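PDB 3UTK: lipoprotein outS from Dickeya dadantii, which serves as pilotin of the type II secretion system, interacting with the secretin OutD in a pathway that carries pectate lyases and cellulases across the outer membrane. Local coordinates for residues A[48-53]-A[120-125]; A[71-76]-A[91-96]. One frame throughout, in Å; residues are numbered along the deposited sequence.

Overall arrangement
The pilotin is all helix, built from nested, perpendicular helical hairpins. Contact 1 joins helix 40-60 to the turn and start of helix 123-131, so it brings the first helix against the last. Contact 2 lies between these in sequence and joins helix 69-82 to the start of helix 94-106. The two centres are about 12 Å apart, and the contacts touch through helix 40-60: Val-51 CG2 meets Ala-76 CB at 3.7 Å, while Ala-48 CB meets Leu-96 CD2 at 3.5 Å. The packing of the two contacts is therefore continuous. A disulfide between Cys-61 and Cys-115 also ties the sequence following helix 40-60 to helix 111-121.

Contact 1 of 2, residues A[48-53]-A[120-125]; sequences ASLVAA and RTMTPF
Leu-50 covers one face of the Phe-125 ring. Its CB stands almost directly over the middle, 4.0 Å from the ring centroid and 10° off the normal, which makes a clean CH-pi contact. The rest of the leucine follows the ring back toward its root: CD1 rests on the CD1 side, 3.9 Å from Phe-125 CD1, and CD2 heads for CG and the neighbouring methionine. With CG of Phe-125 anti to its backbone N (chi1 -168°), the ring is carried up against helix 40-60.

Met-122 fills the next place along that helix. It sits in the turn between helix 111-121 and helix 123-131, and its chain folds back at both chi2 and chi3. That double bend lays the thioether along the helix surface. SD lies 4.0 Å from Leu-50 CD2 and also touches the methyl of Ala-53, while CE ends 3.9 Å from Ala-53 CB. The same CE packs beside the phenylalanine, 3.8 Å from Phe-125 CD2, and comes 3.8 Å from Leu-50 O. That carbonyl also takes a hydrogen bond from Ser-54 OG one turn on, so the methyl of Met-122 merely leans against an oxygen that already has a polar partner.

The CB atoms of Leu-50 and Ala-53 both point to this side of the helix. Val-51 turns away and packs on Ile-72 and Ala-76 of helix 69-82, a helix that Phe-125 also touches through Thr-75 and Ala-76. The aromatic ring thus belongs to the core shared by three helices.

The side chains meet through apolar groups, leucine carbons over the aromatic face and the thioether against the methyls of Leu-50 and Ala-53; the one polar atom touched, Leu-50 O, is already bonded. Holding the last helix to the first here depends on shape and burial, without direction from polar bonds.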
ATOM      1  N   ALA A  48       1.017   1.070  -5.568  1.00 25.04           N
ATOM      2  CA  ALA A  48      -0.423   1.057  -5.346  1.00 24.69           C
ATOM      3  C   ALA A  48      -0.826  -0.193  -4.584  1.00 25.89           C
ATOM      4  O   ALA A  48      -1.720  -0.156  -3.738  1.00 27.49           O
ATOM      5  CB  ALA A  48      -1.187   1.151  -6.678  1.00 24.92           C
ATOM      6  N   SER A  49      -0.155  -1.296  -4.888  1.00 23.40           N
ATOM      7  CA  SER A  49      -0.389  -2.550  -4.184  1.00 23.46           C
ATOM      8  C   SER A  49      -0.048  -2.446  -2.691  1.00 23.43           C
ATOM      9  O   SER A  49      -0.759  -2.985  -1.842  1.00 21.10           O
ATOM     10  CB  SER A  49       0.403  -3.682  -4.844  1.00 22.81           C
ATOM     11  OG  SER A  49       0.303  -4.884  -4.096  1.00 24.19           O
ATOM     12  N   LEU A  50       1.041  -1.752  -2.375  1.00 22.05           N
ATOM     13  CA  LEU A  50       1.461  -1.572  -0.986  1.00 21.37           C
ATOM     14  C   LEU A  50       0.473  -0.667  -0.260  1.00 19.52           C
ATOM     15  O   LEU A  50       0.100  -0.928   0.868  1.00 18.83           O
ATOM     16  CB  LEU A  50       2.876  -0.979  -0.916  1.00 23.00           C
ATOM     17  CG  LEU A  50       4.043  -1.915  -1.247  1.00 23.59           C
ATOM     18  CD1 LEU A  50       5.348  -1.131  -1.403  1.00 25.15           C
ATOM     19  CD2 LEU A  50       4.196  -2.997  -0.186  1.00 24.03           C
ATOM     20  N   VAL A  51       0.035   0.390  -0.929  1.00 17.35           N
ATOM     21  CA  VAL A  51      -0.954   1.282  -0.344  1.00 19.12           C
ATOM     22  C   VAL A  51      -2.275   0.542  -0.080  1.00 21.28           C
ATOM     23  O   VAL A  51      -2.861   0.675   0.995  1.00 22.22           O
ATOM     24  CB  VAL A  51      -1.190   2.508  -1.246  1.00 20.35           C
ATOM     25  CG1 VAL A  51      -2.266   3.391  -0.653  1.00 24.15           C
ATOM     26  CG2 VAL A  51       0.120   3.294  -1.404  1.00 22.56           C
ATOM     27  N   ALA A  52      -2.728  -0.234  -1.060  1.00 21.40           N
ATOM     28  CA  ALA A  52      -3.959  -1.017  -0.930  1.00 20.98           C
ATOM     29  C   ALA A  52      -3.892  -2.027   0.210  1.00 19.79           C
ATOM     30  O   ALA A  52      -4.846  -2.174   0.975  1.00 19.58           O
ATOM     31  CB  ALA A  52      -4.270  -1.734  -2.230  1.00 22.84           C
ATOM     32  N   ALA A  53      -2.774  -2.736   0.308  1.00 16.74           N
ATOM     33  CA  ALA A  53      -2.585  -3.718   1.379  1.00 17.23           C
ATOM     34  C   ALA A  53      -2.576  -3.033   2.749  1.00 18.66           C
ATOM     35  O   ALA A  53      -3.131  -3.544   3.716  1.00 19.98           O
ATOM     36  CB  ALA A  53      -1.297  -4.505   1.163  1.00 19.52           C
ATOM     37  N   ARG A 120       1.738 -10.807   8.327  1.00 19.04           N
ATOM     38  CA  ARG A 120       2.990 -11.553   8.278  1.00 20.85           C
ATOM     39  C   ARG A 120       4.043 -10.886   7.399  1.00 19.12           C
ATOM     40  O   ARG A 120       5.207 -10.849   7.778  1.00 22.42           O
ATOM     41  CB  ARG A 120       2.761 -12.994   7.802  1.00 22.33           C
ATOM     42  CG  ARG A 120       4.023 -13.861   7.821  1.00 26.72           C
ATOM     43  CD  ARG A 120       3.768 -15.240   7.218  1.00 32.17           C
ATOM     44  NE  ARG A 120       4.923 -15.733   6.469  1.00 40.81           N
ATOM     45  CZ  ARG A 120       4.904 -16.048   5.175  1.00 42.94           C
ATOM     46  NH1 ARG A 120       3.781 -15.931   4.466  1.00 36.71           N
ATOM     47  NH2 ARG A 120       6.011 -16.485   4.590  1.00 48.37           N
ATOM     48  N   THR A 121       3.630 -10.331   6.255  1.00 16.12           N
ATOM     49  CA  THR A 121       4.591  -9.944   5.214  1.00 20.83           C
ATOM     50  C   THR A 121       4.868  -8.448   5.078  1.00 20.33           C
ATOM     51  O   THR A 121       5.819  -8.060   4.406  1.00 20.59           O
ATOM     52  CB  THR A 121       4.119 -10.408   3.818  1.00 21.30           C
ATOM     53  OG1 THR A 121       2.901  -9.724   3.486  1.00 21.81           O
ATOM     54  CG2 THR A 121       3.880 -11.920   3.792  1.00 21.62           C
ATOM     55  N   MET A 122       4.044  -7.604   5.693  1.00 19.14           N
ATOM     56  CA  MET A 122       4.096  -6.172   5.395  1.00 21.82           C
ATOM     57  C   MET A 122       5.020  -5.373   6.316  1.00 21.29           C
ATOM     58  O   MET A 122       5.134  -4.156   6.178  1.00 22.56           O
ATOM     59  CB  MET A 122       2.682  -5.572   5.409  1.00 19.92           C
ATOM     60  CG  MET A 122       1.839  -5.925   4.184  1.00 23.39           C
ATOM     61  SD  MET A 122       2.320  -4.925   2.755  1.00 26.23           S
ATOM     62  CE  MET A 122       1.802  -3.289   3.286  1.00 23.09           C
ATOM     63  N   THR A 123       5.689  -6.048   7.243  1.00 20.47           N
ATOM     64  CA  THR A 123       6.526  -5.345   8.220  1.00 22.93           C
ATOM     65  C   THR A 123       7.474  -4.261   7.657  1.00 22.71           C
ATOM     66  O   THR A 123       7.540  -3.167   8.205  1.00 22.69           O
ATOM     67  CB  THR A 123       7.341  -6.321   9.092  1.00 26.89           C
ATOM     68  OG1 THR A 123       6.455  -7.241   9.739  1.00 31.67           O
ATOM     69  CG2 THR A 123       8.118  -5.556  10.147  1.00 31.30           C
ATOM     70  N   PRO A 124       8.231  -4.564   6.587  1.00 24.46           N
ATOM     71  CA  PRO A 124       9.147  -3.528   6.089  1.00 25.69           C
ATOM     72  C   PRO A 124       8.444  -2.232   5.661  1.00 24.78           C
ATOM     73  O   PRO A 124       8.966  -1.135   5.898  1.00 25.69           O
ATOM     74  CB  PRO A 124       9.825  -4.206   4.890  1.00 26.48           C
ATOM     75  CG  PRO A 124       9.741  -5.672   5.200  1.00 25.85           C
ATOM     76  CD  PRO A 124       8.415  -5.847   5.884  1.00 25.68           C
ATOM     77  N   PHE A 125       7.272  -2.346   5.048  1.00 21.76           N
ATOM     78  CA  PHE A 125       6.558  -1.150   4.622  1.00 21.71           C
ATOM     79  C   PHE A 125       5.938  -0.435   5.824  1.00 20.96           C
ATOM     80  O   PHE A 125       5.970   0.789   5.903  1.00 22.63           O
ATOM     81  CB  PHE A 125       5.501  -1.480   3.568  1.00 18.49           C
ATOM     82  CG  PHE A 125       4.923  -0.271   2.889  1.00 19.37           C
ATOM     83  CD1 PHE A 125       5.709   0.529   2.081  1.00 23.43           C
ATOM     84  CD2 PHE A 125       3.591   0.067   3.067  1.00 19.40           C
ATOM     85  CE1 PHE A 125       5.169   1.646   1.454  1.00 24.94           C
ATOM     86  CE2 PHE A 125       3.047   1.177   2.447  1.00 20.02           C
ATOM     87  CZ  PHE A 125       3.835   1.969   1.641  1.00 22.96           C
TER

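Contact 2 of 2, residues A[71-76]-A[91-96]; sequences TILKTA and QSLPQL
The carbonyl oxygen of Thr-71 is gripped twice by Thr-75, one turn later in helix 69-82. The backbone N of Thr-75 supplies the usual helical bond, and its OG1 donates a second one of 2.9 Å to Thr-71 O; the two donors come from opposite faces of the carbonyl plane. The hydroxyl approach is bent, at 141° to the C=O and tilted 33° out of plane. This pairing satisfies the buried hydroxyl of Thr-75 within its own helix.

Contact with 91-96 is made by Leu-73, which reaches across with both branches. CD1 drops onto Leu-93, 3.8 Å from Leu-93 CG and close to its CD2, and the two leucines lie alongside, running antiparallel. CD2 takes the other partner, 3.6 Å from Pro-94 CG, with the two side chains crossing at about a right angle. Leu-73 extends its CG anti to the backbone N (chi1 -155°), which sends the fork out to these adjacent residues. Leu-93 is the buried member of the trio, while Pro-94 lies at the solvent side; Leu-93 O is hydrogen-bonded to Ser-97 OG of helix 94-106.

This is plain apolar packing of helix 69-82 on the entrance to helix 94-106, within the helical-hairpin fold of the pilotin. Helix 40-60 packs against both partners, with Ile-72 on Ser-54 and Arg-58, and Leu-96 on Ala-48. Another face of helix 69-82 meets helix 123-131, where Thr-75 touches Ala-128 and Met-129.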
ATOM      1  N   THR A  71      -1.044   9.576   4.508  1.00 25.23           N
ATOM      2  CA  THR A  71       0.245   9.218   5.091  1.00 25.28           C
ATOM      3  C   THR A  71       0.792   7.938   4.470  1.00 23.46           C
ATOM      4  O   THR A  71       1.989   7.839   4.194  1.00 23.42           O
ATOM      5  CB  THR A  71       0.156   9.041   6.620  1.00 26.59           C
ATOM      6  OG1 THR A  71      -0.346  10.243   7.215  1.00 31.39           O
ATOM      7  CG2 THR A  71       1.528   8.724   7.208  1.00 21.86           C
ATOM      8  N   ILE A  72      -0.083   6.952   4.269  1.00 21.99           N
ATOM      9  CA  ILE A  72       0.304   5.727   3.581  1.00 23.52           C
ATOM     10  C   ILE A  72       0.847   6.049   2.187  1.00 23.54           C
ATOM     11  O   ILE A  72       1.884   5.522   1.780  1.00 22.02           O
ATOM     12  CB  ILE A  72      -0.875   4.733   3.481  1.00 23.10           C
ATOM     13  CG1 ILE A  72      -1.316   4.277   4.875  1.00 23.01           C
ATOM     14  CG2 ILE A  72      -0.488   3.527   2.635  1.00 21.74           C
ATOM     15  CD1 ILE A  72      -2.567   3.371   4.873  1.00 23.92           C
ATOM     16  N   LEU A  73       0.148   6.919   1.461  1.00 24.54           N
ATOM     17  CA  LEU A  73       0.597   7.341   0.140  1.00 26.11           C
ATOM     18  C   LEU A  73       1.969   8.014   0.181  1.00 27.45           C
ATOM     19  O   LEU A  73       2.835   7.746  -0.657  1.00 25.92           O
ATOM     20  CB  LEU A  73      -0.409   8.309  -0.483  1.00 30.11           C
ATOM     21  CG  LEU A  73      -0.361   8.317  -2.004  1.00 39.02           C
ATOM     22  CD1 LEU A  73      -1.120   7.091  -2.505  1.00 37.45           C
ATOM     23  CD2 LEU A  73      -0.959   9.601  -2.571  1.00 43.47           C
ATOM     24  N   LYS A  74       2.151   8.902   1.151  1.00 26.90           N
ATOM     25  CA  LYS A  74       3.404   9.622   1.287  1.00 26.32           C
ATOM     26  C   LYS A  74       4.533   8.633   1.554  1.00 26.13           C
ATOM     27  O   LYS A  74       5.664   8.839   1.113  1.00 26.35           O
ATOM     28  CB  LYS A  74       3.306  10.643   2.422  1.00 28.50           C
ATOM     29  CG  LYS A  74       4.527  11.523   2.582  1.00 35.09           C
ATOM     30  CD  LYS A  74       4.437  12.353   3.846  1.00 42.31           C
ATOM     31  CE  LYS A  74       3.203  13.241   3.849  1.00 48.53           C
ATOM     32  NZ  LYS A  74       3.301  14.284   4.922  1.00 52.72           N
ATOM     33  N   THR A  75       4.220   7.556   2.273  1.00 23.68           N
ATOM     34  CA  THR A  75       5.214   6.530   2.567  1.00 23.00           C
ATOM     35  C   THR A  75       5.635   5.793   1.299  1.00 24.48           C
ATOM     36  O   THR A  75       6.818   5.514   1.095  1.00 23.34           O
ATOM     37  CB  THR A  75       4.688   5.510   3.585  1.00 23.04           C
ATOM     38  OG1 THR A  75       4.316   6.192   4.790  1.00 25.84           O
ATOM     39  CG2 THR A  75       5.758   4.483   3.902  1.00 21.73           C
ATOM     40  N   ALA A  76       4.667   5.491   0.440  1.00 24.65           N
ATOM     41  CA  ALA A  76       4.966   4.819  -0.817  1.00 23.43           C
ATOM     42  C   ALA A  76       5.826   5.718  -1.702  1.00 25.86           C
ATOM     43  O   ALA A  76       6.771   5.259  -2.345  1.00 25.38           O
ATOM     44  CB  ALA A  76       3.662   4.414  -1.545  1.00 23.75           C
ATOM     45  N   GLN A  91       1.363  10.100 -11.446  1.00 54.04           N
ATOM     46  CA  GLN A  91       0.023  10.698 -11.430  1.00 53.15           C
ATOM     47  C   GLN A  91      -1.121   9.750 -11.042  1.00 56.03           C
ATOM     48  O   GLN A  91      -2.037  10.126 -10.293  1.00 51.07           O
ATOM     49  CB  GLN A  91      -0.277  11.363 -12.781  1.00 57.47           C
ATOM     50  CG  GLN A  91       0.507  12.644 -13.028  1.00 59.95           C
ATOM     51  CD  GLN A  91       1.843  12.401 -13.709  1.00 64.76           C
ATOM     52  OE1 GLN A  91       2.188  11.269 -14.046  1.00 66.66           O
ATOM     53  NE2 GLN A  91       2.596  13.471 -13.925  1.00 67.98           N
ATOM     54  N   SER A  92      -1.060   8.519 -11.539  1.00 59.11           N
ATOM     55  CA  SER A  92      -2.142   7.564 -11.347  1.00 55.60           C
ATOM     56  C   SER A  92      -1.972   6.690 -10.103  1.00 51.45           C
ATOM     57  O   SER A  92      -2.338   5.512 -10.128  1.00 55.08           O
ATOM     58  CB  SER A  92      -2.262   6.665 -12.578  1.00 59.17           C
ATOM     59  OG  SER A  92      -1.058   5.946 -12.792  1.00 60.16           O
ATOM     60  N   LEU A  93      -1.458   7.257  -9.011  1.00 48.31           N
ATOM     61  CA  LEU A  93      -1.192   6.453  -7.804  1.00 45.01           C
ATOM     62  C   LEU A  93      -2.341   6.356  -6.781  1.00 45.69           C
ATOM     63  O   LEU A  93      -2.696   5.258  -6.353  1.00 45.60           O
ATOM     64  CB  LEU A  93       0.110   6.893  -7.102  1.00 44.12           C
ATOM     65  CG  LEU A  93       0.472   6.078  -5.845  1.00 44.76           C
ATOM     66  CD1 LEU A  93       0.585   4.590  -6.155  1.00 43.84           C
ATOM     67  CD2 LEU A  93       1.756   6.583  -5.172  1.00 43.67           C
ATOM     68  N   PRO A  94      -2.917   7.501  -6.371  1.00 44.99           N
ATOM     69  CA  PRO A  94      -3.977   7.434  -5.351  1.00 44.66           C
ATOM     70  C   PRO A  94      -5.261   6.715  -5.794  1.00 42.83           C
ATOM     71  O   PRO A  94      -5.786   5.885  -5.050  1.00 44.29           O
ATOM     72  CB  PRO A  94      -4.277   8.906  -5.057  1.00 44.78           C
ATOM     73  CG  PRO A  94      -3.034   9.650  -5.502  1.00 45.89           C
ATOM     74  CD  PRO A  94      -2.542   8.891  -6.693  1.00 47.76           C
ATOM     75  N   GLN A  95      -5.782   7.046  -6.973  1.00 45.56           N
ATOM     76  CA  GLN A  95      -6.962   6.354  -7.474  1.00 46.00           C
ATOM     77  C   GLN A  95      -6.687   4.871  -7.701  1.00 44.62           C
ATOM     78  O   GLN A  95      -7.532   4.021  -7.402  1.00 43.03           O
ATOM     79  CB  GLN A  95      -7.473   6.986  -8.766  1.00 47.35           C
ATOM     80  CG  GLN A  95      -8.729   6.304  -9.296  1.00 51.71           C
ATOM     81  CD  GLN A  95      -9.852   6.289  -8.271  1.00 56.86           C
ATOM     82  OE1 GLN A  95     -10.121   7.294  -7.612  1.00 59.50           O
ATOM     83  NE2 GLN A  95     -10.505   5.145  -8.124  1.00 58.40           N
ATOM     84  N   LEU A  96      -5.510   4.558  -8.235  1.00 42.39           N
ATOM     85  CA  LEU A  96      -5.168   3.165  -8.491  1.00 40.70           C
ATOM     86  C   LEU A  96      -5.150   2.389  -7.181  1.00 37.25           C
ATOM     87  O   LEU A  96      -5.605   1.247  -7.117  1.00 37.48           O
ATOM     88  CB  LEU A  96      -3.814   3.042  -9.192  1.00 43.51           C
ATOM     89  CG  LEU A  96      -3.381   1.585  -9.393  1.00 47.12           C
ATOM     90  CD1 LEU A  96      -4.411   0.825 -10.232  1.00 46.83           C
ATOM     91  CD2 LEU A  96      -2.004   1.489 -10.018  1.00 47.79           C
TER